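Long-range contacts in NEQ263 (Nanoarchaeum equitans Kin4-M, PDB 5BN3), which pairs with NeqA to form the catalytic core complex of an unusual archaeal ATP synthase, and probably takes part in binding ATP: residues Ala234-Ser239 and Arg249-Tyr254; Leu40-Asp45 and Ser195-Ile200; Ile162-Asp167 and Met228-Asp233. One frame throughout, in Å; residues are numbered along the deposited sequence.

Contact 1: Ala234-Ser239 and Arg249-Tyr254; sequences ALREIS and RGYPAY
Arg236 and Tyr251 meet as a flat offset stack, the guanidinium resting on one face of the ring with the two planes only 15° apart. Arg236 CZ stands 4.2 Å from the centroid of the Tyr251 ring, a cation-pi distance. The closest approach falls near the rim at the hydroxyl end, where Arg236 NH1 is 3.5 Å from Tyr251 CZ. While its face is taken up by the ring, the group also uses its edge: Arg236 NH1 donates to Arg249 O at 2.8 Å, close to the guanidinium plane and approaching nearly along the C=O axis, though bent at the hydrogen (142°). The arginine chain leaves the helix extended and bends at chi3 (60°), which turns NE out of the line of the methylenes. These methylenes lie on the Gly250 peptide, with Arg236 CD 3.4 Å from Gly250 C, so a side chain at Gly250 would be pressed against Arg236. Asp233 of the same chain forms a salt bridge with Arg236 NH2, and Glu342 of a neighbouring alpha chain one with NH1.

Within the nucleotide-binding domain, of P-loop NTPase type, this is where the loop between helices 228-241 and 255-263 folds back on the first of them. Pro252 carries the apolar half, its CG 3.9 Å from Leu235 CD2. Separately, Pro252 CB packs against the hydroxyl of Ser239, 3.5 Å from OG. The same CB lies over one face of the Tyr254 ring, while Leu235 CD2 reaches Tyr254 CE1 obliquely at 4.2 Å. Two waters bridge the segments, one between Leu235 O and Tyr254 OH, the other donating to both Ser239 OG and Gly250 O. Glu244 hydrogen-bonds to both hydroxyls, OE2 with Ser239 OG and OE1 with Tyr254 OH.

Contact 2: Leu40-Asp45 and Ser195-Ile200; sequences LALLFD and SPIEKI
Leu42 and Ile197 mark the closest backbone approach, their CA atoms 6.6 Å apart where the end of strand 38-43 meets the first turn of helix 196-215. Here the beta sheet of the N-terminal domain is joined to the nucleotide-binding domain. The direct polar link is made by Ser195, the N-cap residue, whose OG donates to Leu43 O at 2.8 Å, nearly in line with the carbonyl bond (176°). With OG anti to the backbone N (chi1 173°), the hydroxyl reaches the strand and also accepts a weak capping bond from Ile197 N at 3.5 Å.

Beside this link the apolar groups close in. Ile197 CB touches both Leu42 CB and Leu42 CD1, each at 4.2 Å, the two side chains meeting at a slant. The Ile197 CG2 methyl packs 3.4 Å from Leu43 O, the same carbonyl oxygen that Ser195 OG uses. Leu42 also packs on Ile238 and Leu241 of helix 228-241, while Phe44 stacks its ring with Phe77.

A water links three more polar atoms: it donates to Phe44 O at 2.6 Å and to Glu198 OE1, and accepts from Ser195 N. The other carboxylate oxygen, Glu198 OE2, takes the N-H of Gly76. The carbonyls of Leu43 at the strand end and of Phe44 just after it are thus served by groups of the helix start, one directly and one through water. Each oxygen of Glu198 receives a donor close to the amino end of a helix, a setting that would probably favour the charged carboxylate.

Contact 3: Ile162-Asp167 and Met228-Asp233; sequences IGVPSD and MTNYAD
Asn230 ND2 donates to Ile162 O at 3.2 Å, the acceptor lying close to the amide plane and the donor in the plane of the carbonyl. Gly163 O is 3.3 Å from the same Asn230 ND2, but the angle is poor and no bond forms. The Val164 and Asn230 side chains cross at about a right angle, with Val164 CG1 3.9 Å from Asn230 ND2.

On the apolar side, Ile162 CG2 packs 4.0 Å from Tyr231 CA. Ile162 CD1 meets Met228 SD at 4.1 Å; the methionine points its CB away from the strand end, and chi2 of -42° bends the chain to bring the sulphur back.

Further out, Arg396 of a neighbouring alpha chain donates through NE to Asn230 OD1. Tyr231 OH hydrogen-bonds to Asp258 and Arg204. The contact joins the C-terminal end of strand 156-162 to the helix that follows its parallel neighbour, strand 220-226, in the alpha/beta nucleotide-binding domain.

A leucine in place of Asn230 would probably leave Ile162 O without this donor and Arg396 of the alpha chain without its acceptor. Because the amide gives its N-H to the end of strand 156-162 in its own chain and its oxygen to the other subunit, the two bonds together fix which way round it sits, so one amide connects that strand end with Arg396 of the alpha chain.

Overall arrangement
From the N terminus, residues 40-45 come first, and contact 2 closes the long loop from the N-terminal sheet to helix 196-215. Before it closes, residues 162-167 open contact 3, which ends at 228-233, so these two loops cross. Contact 1 follows both in series, closing a short connection of nine residues that begins with the last two of helix 228-241. That helix is the common element: its first turns belong to contact 3 and the next to contact 1, and Ile238 packs on Leu42 and Ile200 of contact 2. Tyr251 touches Ala232, and Lys199 and Ile200 meet Ile162 and Tyr231. Together the contacts tie the N-terminal sheet, helices 196-215 and 228-241, a central strand end and the loop before helix 255-263.

Contact 1: Ala234-Ser239 and Arg249-Tyr254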
loop_
_atom_site.group_PDB
_atom_site.type_symbol
_atom_site.label_atom_id
_atom_site.label_comp_id
_atom_site.label_asym_id
_atom_site.label_seq_id
_atom_site.Cartn_x
_atom_site.Cartn_y
_atom_site.Cartn_z
ATOM N N ALA B 234 21.630 -2.864 8.196
ATOM C CA ALA B 234 22.244 -3.034 9.506
ATOM C C ALA B 234 21.695 -2.017 10.504
ATOM O O ALA B 234 21.460 -2.346 11.669
ATOM C CB ALA B 234 23.749 -2.917 9.399
ATOM N N LEU B 235 21.494 -0.783 10.048
ATOM C CA LEU B 235 20.932 0.264 10.896
ATOM C C LEU B 235 19.516 -0.092 11.336
ATOM O O LEU B 235 19.128 0.163 12.477
ATOM C CB LEU B 235 20.934 1.612 10.165
ATOM C CG LEU B 235 20.759 2.843 11.057
ATOM C CD1 LEU B 235 22.002 3.055 11.905
ATOM C CD2 LEU B 235 20.444 4.092 10.244
ATOM N N ARG B 236 18.750 -0.683 10.426
ATOM C CA ARG B 236 17.389 -1.113 10.727
ATOM C C ARG B 236 17.395 -2.262 11.724
ATOM O O ARG B 236 16.517 -2.361 12.584
ATOM C CB ARG B 236 16.674 -1.536 9.441
ATOM C CG ARG B 236 15.283 -2.108 9.656
ATOM C CD ARG B 236 14.583 -2.361 8.331
ATOM N NE ARG B 236 15.311 -3.316 7.497
ATOM C CZ ARG B 236 14.976 -3.626 6.248
ATOM N NH1 ARG B 236 13.921 -3.058 5.682
ATOM N NH2 ARG B 236 15.698 -4.500 5.566
ATOM N N GLU B 237 18.388 -3.134 11.600
ATOM C CA GLU B 237 18.516 -4.266 12.503
ATOM C C GLU B 237 18.716 -3.780 13.939
ATOM O O GLU B 237 18.070 -4.267 14.869
ATOM C CB GLU B 237 19.675 -5.159 12.062
ATOM C CG GLU B 237 19.801 -6.425 12.873
ATOM C CD GLU B 237 20.791 -7.404 12.283
ATOM O OE1 GLU B 237 21.293 -7.163 11.161
ATOM O OE2 GLU B 237 21.066 -8.425 12.942
ATOM N N ILE B 238 19.602 -2.803 14.100
ATOM C CA ILE B 238 19.870 -2.196 15.399
ATOM C C ILE B 238 18.666 -1.409 15.904
ATOM O O ILE B 238 18.301 -1.502 17.077
ATOM C CB ILE B 238 21.102 -1.273 15.326
ATOM C CG1 ILE B 238 22.327 -2.081 14.897
ATOM C CG2 ILE B 238 21.348 -0.587 16.661
ATOM C CD1 ILE B 238 23.576 -1.261 14.719
ATOM N N SER B 239 18.052 -0.635 15.015
ATOM C CA SER B 239 16.870 0.144 15.366
ATOM C C SER B 239 15.730 -0.732 15.873
ATOM O O SER B 239 14.966 -0.311 16.733
ATOM C CB SER B 239 16.394 0.960 14.163
ATOM O OG SER B 239 15.173 1.612 14.453
ATOM N N ARG B 249 9.033 0.784 5.610
ATOM C CA ARG B 249 9.708 -0.504 5.397
ATOM C C ARG B 249 10.565 -0.960 6.574
ATOM O O ARG B 249 11.526 -1.710 6.391
ATOM C CB ARG B 249 10.563 -0.483 4.123
ATOM C CG ARG B 249 9.776 -0.534 2.822
ATOM C CD ARG B 249 10.709 -0.464 1.620
ATOM N NE ARG B 249 9.996 -0.258 0.361
ATOM C CZ ARG B 249 9.845 -1.185 -0.581
ATOM N NH1 ARG B 249 10.364 -2.394 -0.418
ATOM N NH2 ARG B 249 9.179 -0.898 -1.693
ATOM N N GLY B 250 10.221 -0.513 7.777
ATOM C CA GLY B 250 10.973 -0.898 8.958
ATOM C C GLY B 250 12.198 -0.044 9.229
ATOM O O GLY B 250 12.756 -0.093 10.328
ATOM N N TYR B 251 12.628 0.730 8.234
ATOM C CA TYR B 251 13.790 1.600 8.399
ATOM C C TYR B 251 13.516 2.663 9.460
ATOM O O TYR B 251 12.395 3.169 9.556
ATOM C CB TYR B 251 14.168 2.260 7.069
ATOM C CG TYR B 251 14.702 1.295 6.030
ATOM C CD1 TYR B 251 15.973 0.752 6.145
ATOM C CD2 TYR B 251 13.938 0.942 4.927
ATOM C CE1 TYR B 251 16.465 -0.124 5.194
ATOM C CE2 TYR B 251 14.422 0.072 3.972
ATOM C CZ TYR B 251 15.682 -0.456 4.112
ATOM O OH TYR B 251 16.159 -1.324 3.160
ATOM N N PRO B 252 14.536 3.002 10.263
ATOM C CA PRO B 252 14.359 3.987 11.338
ATOM C C PRO B 252 14.000 5.371 10.807
ATOM O O PRO B 252 14.372 5.723 9.685
ATOM C CB PRO B 252 15.735 4.022 12.020
ATOM C CG PRO B 252 16.690 3.473 11.006
ATOM C CD PRO B 252 15.906 2.462 10.224
ATOM N N ALA B 253 13.287 6.144 11.617
ATOM C CA ALA B 253 12.836 7.478 11.234
ATOM C C ALA B 253 13.986 8.440 10.942
ATOM O O ALA B 253 13.830 9.391 10.173
ATOM C CB ALA B 253 11.948 8.043 12.321
ATOM N N TYR B 254 15.135 8.190 11.561
ATOM C CA TYR B 254 16.297 9.061 11.419
ATOM C C TYR B 254 17.261 8.595 10.326
ATOM O O TYR B 254 18.423 8.995 10.320
ATOM C CB TYR B 254 17.038 9.161 12.756
ATOM C CG TYR B 254 17.322 7.822 13.393
ATOM C CD1 TYR B 254 18.443 7.085 13.040
ATOM C CD2 TYR B 254 16.473 7.299 14.354
ATOM C CE1 TYR B 254 18.704 5.865 13.621
ATOM C CE2 TYR B 254 16.727 6.087 14.941
ATOM C CZ TYR B 254 17.841 5.371 14.572
ATOM O OH TYR B 254 18.095 4.153 15.158
HETATM O O HOH W 1 19.747 2.267 14.647
HETATM O O HOH W 2 13.210 0.742 12.798
#

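Contact 2: Leu40-Asp45 and Ser195-Ile200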
loop_
_atom_site.group_PDB
_atom_site.type_symbol
_atom_site.label_atom_id
_atom_site.label_comp_id
_atom_site.label_asym_id
_atom_site.label_seq_id
_atom_site.Cartn_x
_atom_site.Cartn_y
_atom_site.Cartn_z
ATOM N N LEU B 40 21.224 -2.078 27.142
ATOM C CA LEU B 40 21.230 -3.045 26.054
ATOM C C LEU B 40 22.544 -2.872 25.306
ATOM O O LEU B 40 22.973 -1.744 25.061
ATOM C CB LEU B 40 20.048 -2.820 25.107
ATOM C CG LEU B 40 18.630 -2.964 25.664
ATOM C CD1 LEU B 40 17.584 -2.863 24.558
ATOM C CD2 LEU B 40 18.474 -4.269 26.421
ATOM N N ALA B 41 23.192 -3.977 24.955
ATOM C CA ALA B 41 24.466 -3.897 24.250
ATOM C C ALA B 41 24.529 -4.812 23.032
ATOM O O ALA B 41 23.889 -5.864 22.997
ATOM C CB ALA B 41 25.621 -4.184 25.195
ATOM N N LEU B 42 25.311 -4.401 22.037
ATOM C CA LEU B 42 25.500 -5.194 20.827
ATOM C C LEU B 42 26.897 -5.791 20.785
ATOM O O LEU B 42 27.892 -5.066 20.822
ATOM C CB LEU B 42 25.278 -4.340 19.577
ATOM C CG LEU B 42 23.831 -4.035 19.203
ATOM C CD1 LEU B 42 23.763 -3.271 17.900
ATOM C CD2 LEU B 42 23.058 -5.323 19.092
ATOM N N LEU B 43 26.962 -7.116 20.696
ATOM C CA LEU B 43 28.235 -7.825 20.646
ATOM C C LEU B 43 28.992 -7.530 19.353
ATOM O O LEU B 43 28.388 -7.376 18.289
ATOM C CB LEU B 43 28.000 -9.330 20.790
ATOM C CG LEU B 43 27.326 -9.763 22.093
ATOM C CD1 LEU B 43 26.909 -11.221 22.036
ATOM C CD2 LEU B 43 28.260 -9.528 23.261
ATOM N N PHE B 44 30.314 -7.439 19.460
ATOM C CA PHE B 44 31.174 -7.242 18.298
ATOM C C PHE B 44 31.121 -8.460 17.387
ATOM O O PHE B 44 31.127 -8.330 16.163
ATOM C CB PHE B 44 32.619 -6.995 18.740
ATOM C CG PHE B 44 32.921 -5.561 19.080
ATOM C CD1 PHE B 44 32.004 -4.787 19.775
ATOM C CD2 PHE B 44 34.134 -4.995 18.721
ATOM C CE1 PHE B 44 32.285 -3.472 20.093
ATOM C CE2 PHE B 44 34.424 -3.679 19.039
ATOM C CZ PHE B 44 33.497 -2.918 19.725
ATOM N N ASP B 45 31.064 -9.644 17.990
ATOM C CA ASP B 45 31.046 -10.888 17.226
ATOM C C ASP B 45 30.371 -12.027 17.981
ATOM O O ASP B 45 29.807 -11.822 19.057
ATOM C CB ASP B 45 32.468 -11.291 16.831
ATOM C CG ASP B 45 33.452 -11.158 17.976
ATOM O OD1 ASP B 45 33.017 -11.181 19.145
ATOM O OD2 ASP B 45 34.665 -11.031 17.706
ATOM N N SER B 195 28.108 -8.965 12.732
ATOM C CA SER B 195 27.218 -8.218 13.617
ATOM C C SER B 195 26.868 -6.875 12.985
ATOM O O SER B 195 27.708 -6.267 12.316
ATOM C CB SER B 195 27.891 -7.999 14.976
ATOM O OG SER B 195 27.115 -7.149 15.803
ATOM N N PRO B 196 25.624 -6.412 13.184
ATOM C CA PRO B 196 25.219 -5.135 12.590
ATOM C C PRO B 196 26.040 -3.958 13.111
ATOM O O PRO B 196 26.178 -2.970 12.392
ATOM C CB PRO B 196 23.747 -4.995 13.008
ATOM C CG PRO B 196 23.587 -5.900 14.182
ATOM C CD PRO B 196 24.528 -7.043 13.939
ATOM N N ILE B 197 26.572 -4.057 14.327
ATOM C CA ILE B 197 27.406 -2.988 14.872
ATOM C C ILE B 197 28.721 -2.835 14.091
ATOM O O ILE B 197 29.221 -1.723 13.928
ATOM C CB ILE B 197 27.673 -3.173 16.394
ATOM C CG1 ILE B 197 28.273 -1.906 17.006
ATOM C CG2 ILE B 197 28.591 -4.355 16.655
ATOM C CD1 ILE B 197 27.287 -0.776 17.143
ATOM N N GLU B 198 29.270 -3.941 13.591
ATOM C CA GLU B 198 30.489 -3.865 12.789
ATOM C C GLU B 198 30.198 -3.229 11.432
ATOM O O GLU B 198 31.021 -2.488 10.889
ATOM C CB GLU B 198 31.122 -5.248 12.592
ATOM C CG GLU B 198 32.412 -5.190 11.776
ATOM C CD GLU B 198 33.089 -6.534 11.593
ATOM O OE1 GLU B 198 32.690 -7.518 12.256
ATOM O OE2 GLU B 198 34.035 -6.604 10.778
ATOM N N LYS B 199 29.021 -3.523 10.891
ATOM C CA LYS B 199 28.628 -2.988 9.593
ATOM C C LYS B 199 28.477 -1.468 9.614
ATOM O O LYS B 199 28.949 -0.785 8.710
ATOM C CB LYS B 199 27.332 -3.647 9.104
ATOM C CG LYS B 199 27.491 -5.102 8.664
ATOM C CD LYS B 199 26.261 -5.580 7.893
ATOM C CE LYS B 199 26.380 -7.043 7.482
ATOM N NZ LYS B 199 26.058 -7.980 8.590
ATOM N N ILE B 200 27.824 -0.935 10.643
ATOM C CA ILE B 200 27.601 0.511 10.693
ATOM C C ILE B 200 28.842 1.284 11.140
ATOM O O ILE B 200 28.940 2.489 10.910
ATOM C CB ILE B 200 26.380 0.908 11.562
ATOM C CG1 ILE B 200 26.631 0.595 13.037
ATOM C CG2 ILE B 200 25.110 0.230 11.053
ATOM C CD1 ILE B 200 25.787 1.440 13.974
HETATM O O HOH W 3 31.017 -8.972 13.600
#

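Contact 3: Ile162-Asp167 and Met228-Asp233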
loop_
_atom_site.group_PDB
_atom_site.type_symbol
_atom_site.label_atom_id
_atom_site.label_comp_id
_atom_site.label_asym_id
_atom_site.label_seq_id
_atom_site.Cartn_x
_atom_site.Cartn_y
_atom_site.Cartn_z
ATOM N N ILE B 162 30.919 -2.782 3.050
ATOM C CA ILE B 162 29.882 -2.956 4.061
ATOM C C ILE B 162 28.966 -4.137 3.738
ATOM O O ILE B 162 28.004 -3.999 2.978
ATOM C CB ILE B 162 29.028 -1.675 4.205
ATOM C CG1 ILE B 162 29.927 -0.436 4.290
ATOM C CG2 ILE B 162 28.119 -1.767 5.421
ATOM C CD1 ILE B 162 29.171 0.881 4.204
ATOM N N GLY B 163 29.274 -5.297 4.314
ATOM C CA GLY B 163 28.425 -6.471 4.190
ATOM C C GLY B 163 28.285 -7.079 2.804
ATOM O O GLY B 163 27.328 -7.808 2.548
ATOM N N VAL B 164 29.230 -6.791 1.913
ATOM C CA VAL B 164 29.211 -7.377 0.571
ATOM C C VAL B 164 29.870 -8.763 0.570
ATOM O O VAL B 164 30.728 -9.041 1.409
ATOM C CB VAL B 164 29.895 -6.452 -0.466
ATOM C CG1 VAL B 164 29.164 -5.116 -0.561
ATOM C CG2 VAL B 164 31.355 -6.231 -0.114
ATOM N N PRO B 165 29.459 -9.640 -0.364
ATOM C CA PRO B 165 30.033 -10.992 -0.443
ATOM C C PRO B 165 31.519 -10.959 -0.803
ATOM O O PRO B 165 31.987 -9.947 -1.328
ATOM C CB PRO B 165 29.237 -11.645 -1.578
ATOM C CG PRO B 165 27.980 -10.839 -1.689
ATOM C CD PRO B 165 28.386 -9.441 -1.355
ATOM N N SER B 166 32.240 -12.048 -0.537
ATOM C CA SER B 166 33.687 -12.081 -0.749
ATOM C C SER B 166 34.087 -11.852 -2.201
ATOM O O SER B 166 35.113 -11.232 -2.469
ATOM C CB SER B 166 34.290 -13.389 -0.230
ATOM O OG SER B 166 33.782 -14.511 -0.927
ATOM N N ASP B 167 33.279 -12.355 -3.129
ATOM C CA ASP B 167 33.503 -12.123 -4.557
ATOM C C ASP B 167 33.648 -10.640 -4.877
ATOM O O ASP B 167 34.444 -10.253 -5.733
ATOM C CB ASP B 167 32.331 -12.684 -5.362
ATOM C CG ASP B 167 32.358 -14.190 -5.464
ATOM O OD1 ASP B 167 33.195 -14.826 -4.790
ATOM O OD2 ASP B 167 31.526 -14.735 -6.216
ATOM N N MET B 228 25.598 0.799 0.314
ATOM C CA MET B 228 24.833 1.590 1.279
ATOM C C MET B 228 23.490 0.951 1.626
ATOM O O MET B 228 22.916 1.234 2.678
ATOM C CB MET B 228 24.629 3.031 0.792
ATOM C CG MET B 228 25.915 3.830 0.587
ATOM S SD MET B 228 27.167 3.601 1.873
ATOM C CE MET B 228 26.317 4.238 3.318
ATOM N N THR B 229 22.992 0.083 0.753
ATOM C CA THR B 229 21.749 -0.627 1.035
ATOM C C THR B 229 21.962 -1.643 2.159
ATOM O O THR B 229 21.070 -1.868 2.979
ATOM C CB THR B 229 21.186 -1.308 -0.224
ATOM O OG1 THR B 229 20.968 -0.319 -1.239
ATOM C CG2 THR B 229 19.866 -1.984 0.084
ATOM N N ASN B 230 23.147 -2.248 2.199
ATOM C CA ASN B 230 23.504 -3.140 3.298
ATOM C C ASN B 230 23.707 -2.366 4.594
ATOM O O ASN B 230 23.414 -2.871 5.675
ATOM C CB ASN B 230 24.773 -3.932 2.977
ATOM C CG ASN B 230 24.579 -4.917 1.849
ATOM O OD1 ASN B 230 23.458 -5.335 1.556
ATOM N ND2 ASN B 230 25.677 -5.302 1.207
ATOM N N TYR B 231 24.224 -1.146 4.482
ATOM C CA TYR B 231 24.399 -0.285 5.646
ATOM C C TYR B 231 23.058 0.063 6.279
ATOM O O TYR B 231 22.892 -0.017 7.497
ATOM C CB TYR B 231 25.152 0.999 5.279
ATOM C CG TYR B 231 25.193 1.987 6.420
ATOM C CD1 TYR B 231 26.169 1.901 7.400
ATOM C CD2 TYR B 231 24.240 2.989 6.533
ATOM C CE1 TYR B 231 26.202 2.791 8.454
ATOM C CE2 TYR B 231 24.263 3.879 7.582
ATOM C CZ TYR B 231 25.243 3.774 8.540
ATOM O OH TYR B 231 25.266 4.668 9.584
ATOM N N ALA B 232 22.105 0.469 5.448
ATOM C CA ALA B 232 20.768 0.787 5.929
ATOM C C ALA B 232 20.116 -0.423 6.594
ATOM O O ALA B 232 19.392 -0.280 7.579
ATOM C CB ALA B 232 19.908 1.296 4.790
ATOM N N ASP B 233 20.374 -1.609 6.047
ATOM C CA ASP B 233 19.820 -2.847 6.585
ATOM C C ASP B 233 20.341 -3.107 7.996
ATOM O O ASP B 233 19.592 -3.517 8.884
ATOM C CB ASP B 233 20.167 -4.022 5.668
ATOM C CG ASP B 233 19.598 -5.337 6.163
ATOM O OD1 ASP B 233 20.222 -5.966 7.046
ATOM O OD2 ASP B 233 18.528 -5.755 5.667
#